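Local coordinates for protein triabin (Triatoma pallidipennis, PDB 1AVG) that inhibits thrombin by forming a non-covalent one-to-one complex, prolonging clotting time and blocking thrombin-induced platelet aggregation while barely affecting amidolytic activity, at residues 1-13 with 116-128. Residues are numbered along the deposited sequence; the frame is centred on the assembly and turned at random.
Sequences AEGDDCSIEKAMG and TSQPKEDRYLVFE. Unlike the reference sequence in segment 116-128: R123 (reference Asp), F127 (reference Leu).
K120, in the loop leading into strand 122-128, the last strand of this lipocalin-like (calycin) barrel, forms a salt bridge to D5 of the N-terminal segment: NZ of the lysine meets D5 OD1 at 3.2 Å, nearly in line with the C-O bond. The same ammonium makes a long salt bridge to D122 OD1, so it probably eases the repulsion between the two neighbouring carboxylates. D122 is buried and ties the segments together twice. Its OD2 accepts C6 N at 2.9 Å on the anti side, somewhat out of the carboxylate plane, and also takes a hydrogen bond from S112 of the adjoining strand 106-115, while its backbone O receives the terminal amine A1 N on a lone pair. That amine turns back to D4 OD2 as well, striking it from above the carboxylate plane. C6, disulfide-bonded to C110, anchors this loop covalently to the barrel. The R123 CB and CG methylenes border A1 N. Y124 ends the contact: CG opposite its carbonyl carbon (chi1 -64°) swings the ring over to D4, along CD2 and CE2, and E9, beside the hydroxyl on the CE1 side. The E9 carboxylate stands almost perpendicular to the ring, 85° between planes, and its OE2 accepts Y124 OH at 2.8 Å.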
loop_
_atom_site.group_PDB
_atom_site.type_symbol
_atom_site.label_atom_id
_atom_site.label_comp_id
_atom_site.label_asym_id
_atom_site.label_seq_id
_atom_site.Cartn_x
_atom_site.Cartn_y
_atom_site.Cartn_z
ATOM N N ALA C 1 7.009 -16.199 10.256
ATOM C CA ALA C 1 5.941 -17.206 10.500
ATOM C C ALA C 1 6.278 -18.445 9.689
ATOM O O ALA C 1 7.102 -18.377 8.775
ATOM C CB ALA C 1 4.590 -16.655 10.076
ATOM N N GLU C 2 5.628 -19.561 10.008
ATOM C CA GLU C 2 5.864 -20.823 9.310
ATOM C C GLU C 2 5.689 -20.677 7.800
ATOM O O GLU C 2 4.572 -20.533 7.301
ATOM C CB GLU C 2 4.938 -21.912 9.850
ATOM C CG GLU C 2 5.240 -22.308 11.286
ATOM C CD GLU C 2 4.315 -23.389 11.809
ATOM O OE1 GLU C 2 3.857 -24.235 11.010
ATOM O OE2 GLU C 2 4.050 -23.394 13.030
ATOM N N GLY C 3 6.813 -20.684 7.092
ATOM C CA GLY C 3 6.801 -20.542 5.649
ATOM C C GLY C 3 7.880 -19.564 5.228
ATOM O O GLY C 3 8.454 -19.675 4.142
ATOM N N ASP C 4 8.167 -18.611 6.111
ATOM C CA ASP C 4 9.179 -17.593 5.861
ATOM C C ASP C 4 10.571 -18.210 5.988
ATOM O O ASP C 4 10.806 -19.055 6.856
ATOM C CB ASP C 4 9.013 -16.445 6.859
ATOM C CG ASP C 4 7.609 -15.849 6.849
ATOM O OD1 ASP C 4 6.787 -16.204 5.976
ATOM O OD2 ASP C 4 7.334 -15.003 7.719
ATOM N N ASP C 5 11.496 -17.780 5.135
ATOM C CA ASP C 5 12.852 -18.312 5.165
ATOM C C ASP C 5 13.855 -17.213 4.827
ATOM O O ASP C 5 14.143 -16.952 3.660
ATOM C CB ASP C 5 12.975 -19.486 4.183
ATOM C CG ASP C 5 14.101 -20.443 4.544
ATOM O OD1 ASP C 5 13.972 -21.170 5.555
ATOM O OD2 ASP C 5 15.108 -20.480 3.809
ATOM N N CYS C 6 14.391 -16.584 5.867
ATOM C CA CYS C 6 15.364 -15.508 5.726
ATOM C C CYS C 6 16.575 -15.941 4.915
ATOM O O CYS C 6 17.219 -15.123 4.260
ATOM C CB CYS C 6 15.825 -15.036 7.105
ATOM S SG CYS C 6 14.438 -14.579 8.183
ATOM N N SER C 7 16.873 -17.235 4.963
ATOM C CA SER C 7 18.009 -17.803 4.245
ATOM C C SER C 7 17.908 -17.558 2.736
ATOM O O SER C 7 18.875 -17.125 2.100
ATOM C CB SER C 7 18.099 -19.309 4.525
ATOM O OG SER C 7 17.746 -19.612 5.867
ATOM N N ILE C 8 16.727 -17.814 2.174
ATOM C CA ILE C 8 16.512 -17.635 0.743
ATOM C C ILE C 8 15.978 -16.248 0.395
ATOM O O ILE C 8 15.296 -16.070 -0.612
ATOM C CB ILE C 8 15.590 -18.743 0.144
ATOM C CG1 ILE C 8 14.175 -18.656 0.720
ATOM C CG2 ILE C 8 16.173 -20.128 0.426
ATOM C CD1 ILE C 8 13.237 -19.733 0.191
ATOM N N GLU C 9 16.274 -15.270 1.242
ATOM C CA GLU C 9 15.844 -13.901 0.998
ATOM C C GLU C 9 16.963 -13.161 0.273
ATOM O O GLU C 9 17.958 -13.762 -0.133
ATOM C CB GLU C 9 15.501 -13.190 2.313
ATOM C CG GLU C 9 14.011 -13.165 2.652
ATOM C CD GLU C 9 13.196 -12.273 1.721
ATOM O OE1 GLU C 9 13.770 -11.346 1.106
ATOM O OE2 GLU C 9 11.970 -12.496 1.606
ATOM N N LYS C 10 16.806 -11.855 0.120
ATOM C CA LYS C 10 17.806 -11.050 -0.556
ATOM C C LYS C 10 17.968 -9.742 0.210
ATOM O O LYS C 10 16.996 -9.013 0.415
ATOM C CB LYS C 10 17.358 -10.783 -1.995
ATOM C CG LYS C 10 18.437 -10.216 -2.896
ATOM C CD LYS C 10 17.939 -10.105 -4.324
ATOM C CE LYS C 10 19.054 -9.692 -5.262
ATOM N NZ LYS C 10 18.582 -9.698 -6.672
ATOM N N ALA C 11 19.181 -9.477 0.681
ATOM C CA ALA C 11 19.455 -8.260 1.437
ATOM C C ALA C 11 19.383 -7.051 0.517
ATOM O O ALA C 11 19.424 -7.197 -0.703
ATOM C CB ALA C 11 20.814 -8.340 2.109
ATOM N N MET C 12 19.311 -5.861 1.101
ATOM C CA MET C 12 19.203 -4.638 0.324
ATOM C C MET C 12 20.460 -4.111 -0.362
ATOM O O MET C 12 20.395 -3.110 -1.075
ATOM C CB MET C 12 18.562 -3.532 1.159
ATOM C CG MET C 12 19.436 -2.964 2.241
ATOM S SD MET C 12 18.559 -1.650 3.057
ATOM C CE MET C 12 19.387 -0.184 2.447
ATOM N N GLY C 13 21.606 -4.739 -0.132
ATOM C CA GLY C 13 22.827 -4.283 -0.785
ATOM C C GLY C 13 23.405 -2.953 -0.318
ATOM O O GLY C 13 24.479 -2.926 0.281
ATOM N N THR C 116 19.166 -22.147 21.961
ATOM C CA THR C 116 19.927 -23.370 22.200
ATOM C C THR C 116 18.977 -24.568 22.298
ATOM O O THR C 116 19.329 -25.696 21.934
ATOM C CB THR C 116 20.760 -23.235 23.488
ATOM O OG1 THR C 116 19.963 -22.619 24.510
ATOM C CG2 THR C 116 21.994 -22.377 23.231
ATOM N N SER C 117 17.756 -24.280 22.748
ATOM C CA SER C 117 16.692 -25.263 22.910
ATOM C C SER C 117 16.120 -25.710 21.555
ATOM O O SER C 117 16.654 -26.626 20.923
ATOM C CB SER C 117 15.586 -24.663 23.789
ATOM O OG SER C 117 16.138 -23.914 24.862
ATOM N N GLN C 118 15.020 -25.086 21.130
ATOM C CA GLN C 118 14.387 -25.414 19.853
ATOM C C GLN C 118 14.917 -24.451 18.795
ATOM O O GLN C 118 14.602 -23.257 18.817
ATOM N N PRO C 119 15.762 -24.949 17.881
ATOM C CA PRO C 119 16.358 -24.146 16.810
ATOM C C PRO C 119 15.463 -23.845 15.601
ATOM O O PRO C 119 14.435 -24.494 15.392
ATOM C CB PRO C 119 17.567 -24.984 16.412
ATOM C CG PRO C 119 17.048 -26.363 16.553
ATOM C CD PRO C 119 16.317 -26.313 17.875
ATOM N N LYS C 120 15.901 -22.862 14.810
ATOM C CA LYS C 120 15.233 -22.409 13.592
ATOM C C LYS C 120 13.896 -21.706 13.808
ATOM O O LYS C 120 12.923 -22.318 14.238
ATOM C CB LYS C 120 15.061 -23.571 12.604
ATOM C CG LYS C 120 14.587 -23.151 11.207
ATOM C CD LYS C 120 15.700 -22.453 10.414
ATOM C CE LYS C 120 15.209 -21.894 9.071
ATOM N NZ LYS C 120 14.532 -22.882 8.182
ATOM N N GLU C 121 13.852 -20.417 13.480
ATOM C CA GLU C 121 12.631 -19.625 13.604
ATOM C C GLU C 121 12.797 -18.329 12.800
ATOM O O GLU C 121 13.633 -17.486 13.128
ATOM C CB GLU C 121 12.340 -19.330 15.073
ATOM C CG GLU C 121 10.867 -19.126 15.381
ATOM C CD GLU C 121 10.606 -18.827 16.848
ATOM O OE1 GLU C 121 11.062 -19.608 17.717
ATOM O OE2 GLU C 121 9.934 -17.807 17.128
ATOM N N ASP C 122 12.021 -18.201 11.725
ATOM C CA ASP C 122 12.099 -17.043 10.836
ATOM C C ASP C 122 10.850 -16.195 10.862
ATOM O O ASP C 122 9.733 -16.708 10.775
ATOM C CB ASP C 122 12.320 -17.489 9.390
ATOM C CG ASP C 122 13.538 -18.367 9.223
ATOM O OD1 ASP C 122 13.575 -19.456 9.829
ATOM O OD2 ASP C 122 14.449 -17.975 8.466
ATOM N N ARG C 123 11.039 -14.886 10.882
ATOM C CA ARG C 123 9.909 -13.983 10.904
ATOM C C ARG C 123 10.312 -12.594 10.407
ATOM O O ARG C 123 11.403 -12.104 10.704
ATOM C CB ARG C 123 9.334 -13.944 12.325
ATOM C CG ARG C 123 8.030 -13.183 12.498
ATOM C CD ARG C 123 7.448 -13.464 13.881
ATOM N NE ARG C 123 6.443 -12.483 14.295
ATOM C CZ ARG C 123 5.800 -12.517 15.461
ATOM N NH1 ARG C 123 6.049 -13.483 16.341
ATOM N NH2 ARG C 123 4.907 -11.580 15.754
ATOM N N TYR C 124 9.461 -12.016 9.563
ATOM C CA TYR C 124 9.689 -10.683 9.014
ATOM C C TYR C 124 9.231 -9.686 10.068
ATOM O O TYR C 124 8.063 -9.678 10.460
ATOM C CB TYR C 124 8.904 -10.500 7.708
ATOM C CG TYR C 124 9.345 -11.429 6.584
ATOM C CD1 TYR C 124 10.439 -11.114 5.776
ATOM C CD2 TYR C 124 8.673 -12.622 6.338
ATOM C CE1 TYR C 124 10.852 -11.974 4.753
ATOM C CE2 TYR C 124 9.074 -13.485 5.316
ATOM C CZ TYR C 124 10.163 -13.160 4.529
ATOM O OH TYR C 124 10.554 -14.029 3.525
ATOM N N LEU C 125 10.160 -8.863 10.539
ATOM C CA LEU C 125 9.880 -7.891 11.588
ATOM C C LEU C 125 10.132 -6.461 11.126
ATOM O O LEU C 125 10.853 -6.234 10.154
ATOM C CB LEU C 125 10.766 -8.185 12.802
ATOM C CG LEU C 125 10.809 -9.614 13.348
ATOM C CD1 LEU C 125 11.972 -9.733 14.324
ATOM C CD2 LEU C 125 9.500 -9.970 14.016
ATOM N N VAL C 126 9.547 -5.504 11.843
ATOM C CA VAL C 126 9.698 -4.091 11.534
ATOM C C VAL C 126 10.252 -3.330 12.739
ATOM O O VAL C 126 9.577 -3.211 13.765
ATOM C CB VAL C 126 8.349 -3.464 11.121
ATOM C CG1 VAL C 126 8.467 -1.945 11.055
ATOM C CG2 VAL C 126 7.910 -4.009 9.784
ATOM N N PHE C 127 11.479 -2.828 12.613
ATOM C CA PHE C 127 12.124 -2.072 13.683
ATOM C C PHE C 127 11.745 -0.608 13.525
ATOM O O PHE C 127 11.940 -0.021 12.464
ATOM C CB PHE C 127 13.651 -2.201 13.605
ATOM C CG PHE C 127 14.181 -3.601 13.838
ATOM C CD1 PHE C 127 14.163 -4.551 12.820
ATOM C CD2 PHE C 127 14.766 -3.947 15.058
ATOM C CE1 PHE C 127 14.729 -5.817 13.013
ATOM C CE2 PHE C 127 15.333 -5.213 15.256
ATOM C CZ PHE C 127 15.314 -6.142 14.234
ATOM N N GLU C 128 11.196 -0.018 14.573
ATOM C CA GLU C 128 10.803 1.380 14.536
ATOM C C GLU C 128 11.838 2.260 15.203
ATOM O O GLU C 128 12.462 1.860 16.179
ATOM C CB GLU C 128 9.469 1.567 15.240
ATOM C CG GLU C 128 8.324 1.001 14.467
ATOM C CD GLU C 128 7.006 1.299 15.114
ATOM O OE1 GLU C 128 6.640 2.494 15.208
ATOM O OE2 GLU C 128 6.337 0.331 15.534
HETATM O O HOH W 1 6.566 -13.552 9.846
#